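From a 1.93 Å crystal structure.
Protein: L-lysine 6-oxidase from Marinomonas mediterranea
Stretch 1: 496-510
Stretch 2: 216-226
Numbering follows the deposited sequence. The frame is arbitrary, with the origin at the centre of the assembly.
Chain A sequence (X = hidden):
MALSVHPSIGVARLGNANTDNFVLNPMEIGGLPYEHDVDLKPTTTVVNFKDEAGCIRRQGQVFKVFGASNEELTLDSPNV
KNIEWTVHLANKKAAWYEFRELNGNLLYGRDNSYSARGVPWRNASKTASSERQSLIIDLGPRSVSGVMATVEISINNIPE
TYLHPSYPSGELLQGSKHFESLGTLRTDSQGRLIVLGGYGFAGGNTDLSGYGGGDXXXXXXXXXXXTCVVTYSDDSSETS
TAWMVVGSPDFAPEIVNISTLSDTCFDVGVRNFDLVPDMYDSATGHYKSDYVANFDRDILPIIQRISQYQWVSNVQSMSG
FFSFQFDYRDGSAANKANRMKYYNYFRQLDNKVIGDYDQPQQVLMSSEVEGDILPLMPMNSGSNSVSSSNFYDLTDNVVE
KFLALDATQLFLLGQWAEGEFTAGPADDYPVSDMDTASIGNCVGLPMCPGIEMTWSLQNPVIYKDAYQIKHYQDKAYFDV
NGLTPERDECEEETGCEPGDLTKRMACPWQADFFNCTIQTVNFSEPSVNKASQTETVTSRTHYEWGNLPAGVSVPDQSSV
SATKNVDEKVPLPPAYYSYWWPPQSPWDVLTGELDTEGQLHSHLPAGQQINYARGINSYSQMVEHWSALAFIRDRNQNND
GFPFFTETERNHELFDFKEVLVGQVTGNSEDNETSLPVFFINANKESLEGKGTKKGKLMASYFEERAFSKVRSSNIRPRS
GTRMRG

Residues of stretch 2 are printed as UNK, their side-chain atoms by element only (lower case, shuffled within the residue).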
# COMPACT_ATOMS: atom_id res chain seq x y z
N CYS A 496 19.96 -18.91 -30.46
CA CYS A 496 19.25 -18.72 -29.22
C CYS A 496 19.65 -19.73 -28.19
O CYS A 496 19.93 -20.86 -28.51
CB CYS A 496 17.73 -18.88 -29.46
SG CYS A 496 17.15 -17.69 -30.67
N GLU A 497 19.51 -19.34 -26.95
CA GLU A 497 19.66 -20.23 -25.84
C GLU A 497 18.26 -20.50 -25.33
O GLU A 497 17.39 -19.68 -25.56
CB GLU A 497 20.35 -19.52 -24.71
CG GLU A 497 21.82 -19.32 -25.00
CD GLU A 497 22.64 -18.81 -23.83
OE1 GLU A 497 22.09 -18.44 -22.77
OE2 GLU A 497 23.88 -18.79 -24.00
N PRO A 498 18.11 -21.54 -24.53
CA PRO A 498 16.91 -21.78 -23.75
C PRO A 498 16.51 -20.54 -22.91
O PRO A 498 17.33 -19.88 -22.25
CB PRO A 498 17.27 -22.95 -22.87
CG PRO A 498 18.28 -23.70 -23.63
CD PRO A 498 19.00 -22.70 -24.53
N GLY A 499 15.22 -20.20 -22.97
CA GLY A 499 14.71 -19.03 -22.32
C GLY A 499 14.69 -17.80 -23.22
O GLY A 499 13.99 -16.82 -22.87
N ASP A 500 15.30 -17.85 -24.38
CA ASP A 500 15.42 -16.64 -25.17
C ASP A 500 14.11 -16.15 -25.81
O ASP A 500 13.90 -14.93 -25.95
CB ASP A 500 16.54 -16.75 -26.20
CG ASP A 500 17.93 -16.52 -25.57
OD1 ASP A 500 18.01 -16.17 -24.38
OD2 ASP A 500 18.87 -16.74 -26.34
N LEU A 501 13.26 -17.08 -26.24
CA LEU A 501 12.03 -16.68 -26.94
C LEU A 501 10.97 -16.09 -26.02
O LEU A 501 10.11 -15.34 -26.50
CB LEU A 501 11.46 -17.81 -27.79
CG LEU A 501 12.05 -17.89 -29.19
CD1 LEU A 501 13.51 -17.96 -29.22
CD2 LEU A 501 11.46 -19.05 -29.97
N THR A 502 11.02 -16.36 -24.71
CA THR A 502 9.99 -15.84 -23.79
C THR A 502 10.50 -14.82 -22.79
O THR A 502 9.75 -14.26 -22.01
CB THR A 502 9.27 -16.98 -23.04
OG1 THR A 502 10.20 -17.77 -22.27
CG2 THR A 502 8.47 -17.89 -24.09
N LYS A 503 11.79 -14.54 -22.77
CA LYS A 503 12.31 -13.78 -21.64
C LYS A 503 11.85 -12.36 -21.60
O LYS A 503 11.82 -11.74 -20.51
CB LYS A 503 13.83 -13.82 -21.63
CG LYS A 503 14.47 -13.14 -22.79
CD LYS A 503 15.93 -13.52 -22.92
CE LYS A 503 16.56 -12.97 -24.20
NZ LYS A 503 18.06 -13.15 -24.23
N ARG A 504 11.53 -11.79 -22.74
CA ARG A 504 11.11 -10.39 -22.80
C ARG A 504 9.72 -10.12 -22.26
O ARG A 504 9.37 -8.97 -21.95
CB ARG A 504 11.19 -9.91 -24.26
CG ARG A 504 12.63 -9.74 -24.70
CD ARG A 504 12.64 -9.45 -26.18
NE ARG A 504 13.99 -9.17 -26.69
CZ ARG A 504 14.89 -10.10 -26.95
NH1 ARG A 504 14.60 -11.40 -26.70
NH2 ARG A 504 16.09 -9.74 -27.41
N MET A 505 8.91 -11.17 -22.15
CA MET A 505 7.51 -11.03 -21.79
C MET A 505 7.40 -10.65 -20.32
O MET A 505 8.39 -10.71 -19.57
CB MET A 505 6.73 -12.33 -22.03
CG MET A 505 6.95 -13.01 -23.37
SD MET A 505 6.86 -11.89 -24.78
CE MET A 505 5.09 -11.76 -24.89
N ALA A 506 6.19 -10.27 -19.90
CA ALA A 506 6.03 -9.86 -18.51
C ALA A 506 6.36 -10.99 -17.56
O ALA A 506 6.17 -12.19 -17.83
CB ALA A 506 4.63 -9.35 -18.23
N CYS A 507 6.89 -10.57 -16.43
CA CYS A 507 7.29 -11.47 -15.33
C CYS A 507 6.60 -11.04 -14.07
O CYS A 507 7.02 -10.04 -13.41
CB CYS A 507 8.80 -11.40 -15.18
SG CYS A 507 9.36 -12.66 -14.02
N PRO A 508 5.48 -11.73 -13.70
CA PRO A 508 4.86 -12.89 -14.31
C PRO A 508 3.91 -12.53 -15.47
O PRO A 508 3.44 -11.40 -15.57
CB PRO A 508 4.06 -13.49 -13.18
CG PRO A 508 3.59 -12.30 -12.45
CD PRO A 508 4.71 -11.29 -12.53
N TRP A 509 3.62 -13.53 -16.31
CA TRP A 509 2.80 -13.37 -17.54
C TRP A 509 1.43 -12.85 -17.27
O TRP A 509 0.85 -12.14 -18.10
CB TRP A 509 2.68 -14.66 -18.29
CG TRP A 509 1.92 -15.73 -17.58
CD1 TRP A 509 2.43 -16.69 -16.79
CD2 TRP A 509 0.51 -15.94 -17.62
NE1 TRP A 509 1.44 -17.50 -16.30
CE2 TRP A 509 0.23 -17.03 -16.77
CE3 TRP A 509 -0.54 -15.31 -18.28
CZ2 TRP A 509 -1.03 -17.56 -16.65
CZ3 TRP A 509 -1.81 -15.79 -18.08
CH2 TRP A 509 -2.04 -16.91 -17.29
N GLN A 510 0.90 -13.14 -16.10
CA GLN A 510 -0.48 -12.67 -15.76
C GLN A 510 -0.58 -11.14 -15.84
O GLN A 510 -1.66 -10.62 -16.00
CB GLN A 510 -0.96 -13.20 -14.42
CG GLN A 510 -1.18 -14.68 -14.32
CD GLN A 510 0.07 -15.46 -13.87
OE1 GLN A 510 1.22 -14.96 -13.91
NE2 GLN A 510 -0.15 -16.68 -13.41
N UNK A 216 11.88 -9.76 -7.89
CA UNK A 216 12.05 -11.08 -7.27
C UNK A 216 10.73 -11.87 -7.40
O UNK A 216 10.24 -12.55 -6.46
c UNK A 216 12.54 -10.91 -5.79
o UNK A 216 13.55 -13.11 -5.92
o UNK A 216 13.25 -12.23 -3.95
c UNK A 216 13.13 -12.18 -5.19
N UNK A 217 10.17 -11.76 -8.62
CA UNK A 217 9.01 -12.52 -9.05
C UNK A 217 9.36 -13.46 -10.17
O UNK A 217 10.29 -13.22 -11.02
n UNK A 217 6.17 -10.37 -6.57
c UNK A 217 4.92 -12.81 -8.78
c UNK A 217 5.70 -11.84 -8.17
c UNK A 217 4.03 -11.63 -6.40
c UNK A 217 6.96 -11.23 -8.47
c UNK A 217 7.88 -11.55 -9.56
c UNK A 217 3.30 -12.57 -7.05
c UNK A 217 3.74 -13.15 -8.20
c UNK A 217 5.24 -11.28 -6.97
c UNK A 217 7.20 -10.35 -7.47
N UNK A 218 8.55 -14.52 -10.25
CA UNK A 218 8.81 -15.62 -11.18
C UNK A 218 7.53 -16.22 -11.70
O UNK A 218 6.54 -16.23 -10.99
c UNK A 218 10.84 -15.65 -8.59
c UNK A 218 13.18 -15.57 -10.04
o UNK A 218 14.14 -14.35 -8.18
c UNK A 218 10.87 -16.22 -9.86
c UNK A 218 11.95 -15.03 -8.07
c UNK A 218 9.62 -16.76 -10.45
c UNK A 218 12.05 -16.17 -10.59
c UNK A 218 13.09 -14.99 -8.80
N UNK A 219 7.59 -16.77 -12.90
CA UNK A 219 6.55 -17.65 -13.39
C UNK A 219 7.17 -18.89 -13.99
O UNK A 219 8.39 -19.00 -13.98
c UNK A 219 6.16 -16.55 -15.71
c UNK A 219 5.59 -16.87 -14.32
o UNK A 219 7.09 -17.19 -16.19
o UNK A 219 5.61 -15.64 -16.36
N UNK A 220 6.34 -19.80 -14.53
CA UNK A 220 6.79 -21.07 -15.00
C UNK A 220 6.57 -21.24 -16.48
O UNK A 220 6.62 -22.32 -17.00
c UNK A 220 6.24 -22.25 -14.19
o UNK A 220 4.05 -21.71 -15.04
o UNK A 220 4.27 -23.33 -13.54
c UNK A 220 4.74 -22.45 -14.31
N UNK A 221 6.41 -20.11 -17.16
CA UNK A 221 6.62 -20.05 -18.61
C UNK A 221 8.04 -20.47 -18.88
O UNK A 221 8.89 -20.27 -18.03
c UNK A 221 4.88 -18.21 -19.00
c UNK A 221 6.88 -18.38 -20.55
c UNK A 221 3.99 -18.92 -20.06
c UNK A 221 6.36 -18.60 -19.13
N UNK A 222 8.29 -21.05 -20.06
CA UNK A 222 9.63 -21.36 -20.50
C UNK A 222 9.66 -21.55 -21.99
O UNK A 222 8.61 -21.64 -22.67
c UNK A 222 10.13 -22.66 -19.85
o UNK A 222 9.43 -23.78 -20.36
N UNK A 223 10.85 -21.61 -22.52
CA UNK A 223 11.06 -22.06 -23.90
C UNK A 223 12.48 -22.65 -24.03
O UNK A 223 13.31 -22.43 -23.13
c UNK A 223 12.06 -19.90 -24.82
o UNK A 223 12.01 -19.02 -23.95
o UNK A 223 12.99 -19.98 -25.70
c UNK A 223 10.91 -20.88 -24.89
N UNK A 224 12.71 -23.39 -25.11
CA UNK A 224 14.02 -23.97 -25.35
C UNK A 224 14.14 -24.99 -26.42
O UNK A 224 13.25 -25.18 -27.23
N UNK A 225 15.29 -25.67 -26.43
CA UNK A 225 15.68 -26.46 -27.53
C UNK A 225 15.13 -27.86 -27.44
O UNK A 225 14.97 -28.43 -26.33
c UNK A 225 17.22 -26.58 -27.57
o UNK A 225 17.71 -27.09 -26.33
N UNK A 226 14.92 -28.42 -28.63
CA UNK A 226 14.50 -29.80 -28.78
C UNK A 226 15.58 -30.45 -29.61
O UNK A 226 15.85 -29.99 -30.69
c UNK A 226 12.07 -29.34 -28.59
c UNK A 226 12.76 -31.44 -29.70
c UNK A 226 13.13 -29.97 -29.47
O HOH W 1 2.98 -19.31 -14.90

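Position 216 carries two carbons, the second bearing two oxygens, and its CA-to-CB bond points away from stretch 1, which it does not touch: Asp216. Position 217 has one carbon, then fused five- and six-membered rings of eight carbons and one nitrogen that pack against Pro508, so it is Trp217. Its CE3 packs 3.9 Å from CG of Pro508, while its backbone O lies 3.2 Å from SG of Cys507.

At 218, one carbon leads to a six-carbon ring bearing an oxygen, and the CA-to-CB bond points away from stretch 1; this is Tyr218, whose OH donates to OD1 of Asp216 at 2.6 Å.

Position 219 has two carbons, the second with two oxygens, one of them at the backbone of 509. That is Asp219: OD2 accepts from Trp509 N at 2.9 Å and sits at the edge of the indole, 3.4 Å from Trp509 CD1. The same group looks inward as well, because OD1 accepts from the backbone N of position 221 at 3.2 Å.

Position 220 repeats the two-carbon, two-oxygen pattern but reaches stretch 1 through solvent: one oxygen meets water 1. This is Asp220. Water 1 donates to its OD1 at 2.6 Å and accepts from Trp509 NE1 at 2.8 Å.

Four carbons, forked at the first with one arm two carbons long, reach Trp509 and Thr502 and make 221 Ile221. CG1 lies 3.6 Å from Trp509 CD1 and CG2 3.7 Å from Thr502 CB, so the fork spans two neighbours.

Position 222 has one carbon and one oxygen, and its CA-to-CB bond points away: Ser222.

At 223, two carbons end in two oxygens directed at the backbone N atoms of 501 and 502 and the hydroxyl of Thr502. In Asp223, OD1 accepts from Thr502 N at 2.9 Å and from Thr502 OG1 at 2.8 Å; OD2 accepts from Leu501 N at 3.0 Å. Its backbone O takes Gly499 N at 2.9 Å.

Position 224 has no side-chain atoms: Gly224. Its CA is 4.0 Å from Pro498 CA, and an ideal CB would come a tight 3.4 Å from Pro498 CB.

Position 225 has one carbon and one oxygen, the oxygen near Pro498: Ser225, with OG 4.4 Å from Pro498 CG. Position 226, one carbon carrying two more, is out of reach: Val226.

The rule is carboxylates against mainly backbone amides. Asp223 gathers the amides of Leu501 and Thr502, just past the Glu497-Asp500 type II turn, and Asp219 holds that of Trp509 after the cis-Pro508 bend. Thr502 OG1 adds a side-chain donor, and the Asp223 backbone O, bound to Gly499 N, is the exception among the acceptors. Between them Ile221 supplies apolar packing, and the bare Gly224 lets the backbones close in at Pro498.

Stretch 2 216-226: DWYDDISDGSV
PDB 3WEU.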